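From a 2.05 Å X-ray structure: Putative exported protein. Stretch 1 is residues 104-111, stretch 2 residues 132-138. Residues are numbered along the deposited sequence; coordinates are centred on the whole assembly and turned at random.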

# COMPACT_ATOMS: atom_id res chain seq x y z
N VAL A 104 2.26 2.64 1.21
CA VAL A 104 1.31 2.58 0.07
C VAL A 104 1.20 1.17 -0.51
O VAL A 104 2.17 0.40 -0.54
CB VAL A 104 1.61 3.66 -1.03
CG1 VAL A 104 1.88 5.02 -0.42
CG2 VAL A 104 2.83 3.31 -1.87
N VAL A 105 0.01 0.81 -0.96
CA VAL A 105 -0.21 -0.41 -1.71
C VAL A 105 0.44 -0.22 -3.07
O VAL A 105 0.16 0.73 -3.78
CB VAL A 105 -1.74 -0.75 -1.81
CG1 VAL A 105 -2.03 -1.86 -2.85
CG2 VAL A 105 -2.28 -1.16 -0.44
N GLY A 106 1.35 -1.14 -3.41
CA GLY A 106 2.05 -1.12 -4.69
C GLY A 106 1.37 -1.98 -5.74
O GLY A 106 0.14 -2.11 -5.75
N GLY A 107 2.16 -2.59 -6.61
CA GLY A 107 1.63 -3.40 -7.74
C GLY A 107 2.50 -4.64 -8.01
O GLY A 107 3.70 -4.53 -8.14
N ALA A 108 1.86 -5.79 -8.14
CA ALA A 108 2.52 -7.07 -8.41
C ALA A 108 3.36 -7.01 -9.71
O ALA A 108 4.41 -7.63 -9.77
CB ALA A 108 1.48 -8.19 -8.48
N GLY A 109 2.91 -6.24 -10.69
CA GLY A 109 3.68 -6.06 -11.94
C GLY A 109 5.09 -5.48 -11.76
O GLY A 109 5.95 -5.74 -12.60
N THR A 110 5.32 -4.73 -10.66
CA THR A 110 6.63 -4.16 -10.32
C THR A 110 7.58 -5.17 -9.65
O THR A 110 8.75 -4.85 -9.38
CB THR A 110 6.52 -2.96 -9.34
OG1 THR A 110 6.16 -3.43 -8.03
CG2 THR A 110 5.49 -2.01 -9.78
N LEU A 111 7.09 -6.36 -9.32
CA LEU A 111 7.91 -7.27 -8.52
C LEU A 111 9.11 -7.70 -9.37
O LEU A 111 8.99 -8.01 -10.56
CB LEU A 111 7.10 -8.47 -8.02
CG LEU A 111 5.92 -8.21 -7.05
CD1 LEU A 111 5.18 -9.51 -6.79
CD2 LEU A 111 6.41 -7.60 -5.74
N VAL A 132 -1.79 -0.44 -15.47
CA VAL A 132 -1.62 -0.20 -14.02
C VAL A 132 -0.24 -0.64 -13.51
O VAL A 132 0.30 -0.01 -12.64
CB VAL A 132 -2.73 -0.78 -13.10
CG1 VAL A 132 -4.12 -0.32 -13.53
CG2 VAL A 132 -2.64 -2.30 -13.00
N ALA A 133 0.32 -1.71 -14.06
CA ALA A 133 1.64 -2.14 -13.58
C ALA A 133 2.70 -1.07 -13.87
O ALA A 133 3.55 -0.80 -13.03
CB ALA A 133 2.04 -3.50 -14.17
N LEU A 134 2.62 -0.49 -15.08
CA LEU A 134 3.49 0.60 -15.50
C LEU A 134 3.32 1.84 -14.62
O LEU A 134 4.30 2.46 -14.26
CB LEU A 134 3.22 1.02 -16.98
CG LEU A 134 3.44 -0.03 -18.06
CD1 LEU A 134 3.10 0.49 -19.46
CD2 LEU A 134 4.86 -0.55 -17.99
N ALA A 135 2.08 2.23 -14.35
CA ALA A 135 1.79 3.32 -13.41
C ALA A 135 2.40 3.04 -12.02
O ALA A 135 3.01 3.94 -11.42
CB ALA A 135 0.29 3.54 -13.29
N HIS A 136 2.28 1.80 -11.51
CA HIS A 136 2.96 1.50 -10.24
C HIS A 136 4.47 1.66 -10.35
O HIS A 136 5.09 2.21 -9.42
CB HIS A 136 2.62 0.10 -9.70
CG HIS A 136 1.23 -0.00 -9.19
ND1 HIS A 136 0.80 0.73 -8.10
CD2 HIS A 136 0.17 -0.70 -9.63
CE1 HIS A 136 -0.48 0.46 -7.88
NE2 HIS A 136 -0.88 -0.41 -8.79
N ARG A 137 5.04 1.21 -11.47
CA ARG A 137 6.47 1.36 -11.70
C ARG A 137 6.93 2.80 -11.57
O ARG A 137 7.94 3.04 -10.93
CB ARG A 137 6.88 0.84 -13.08
CG ARG A 137 8.28 1.31 -13.49
CD ARG A 137 8.60 0.90 -14.93
NE ARG A 137 8.78 -0.55 -15.03
CZ ARG A 137 8.83 -1.22 -16.18
NH1 ARG A 137 8.71 -0.58 -17.34
NH2 ARG A 137 8.97 -2.54 -16.17
N ASP A 138 6.17 3.73 -12.17
CA ASP A 138 6.48 5.16 -12.07
C ASP A 138 6.25 5.75 -10.67
O ASP A 138 7.02 6.58 -10.23
CB ASP A 138 5.64 5.94 -13.08
CG ASP A 138 5.98 5.59 -14.53
OD1 ASP A 138 7.03 4.92 -14.78
OD2 ASP A 138 5.16 5.98 -15.40
O HOH W 1 1.51 2.87 -5.60

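Close packing of a helix against a neighbouring segment often depends on what that segment lacks, and this contact, which buries 244 Å² in total without one direct hydrogen bond across it, is a compact example. Val132 begins the helical stretch without touching stretch 1. At Ala133 the backbones come nearest, and the small methyl meets a residue without a side chain: Ala133 CB lies 3.8 Å from Gly109 CA. A beta carbon on Gly109 would fall 2.3 Å from that methyl, so glycine suits the spot. Leu134 points away and is exposed, while Ala135 makes no contact.

One turn on from Ala133, His136 points toward the other stretch, with chi1 in the m well. Gly107 CA sits over one face of its imidazole, 3.8 Å from the ring centroid, in a CH-pi contact; a beta carbon there would come within 2.4 Å of His136 CD2. Gly106 O lies over the same face, 3.4 Å from His136 CE1. A water links the stretches, donating to Val105 O (3.1 Å) and making a weak bond with His136 ND1 (3.4 Å).

At the base of the His136 side chain, Thr110 CG2 packs 3.6 Å from His136 CB and 3.7 Å from Arg137 N. Its hydroxyl is occupied within its own stretch, Thr110 OG1 donating to Gly107 O at 2.7 Å.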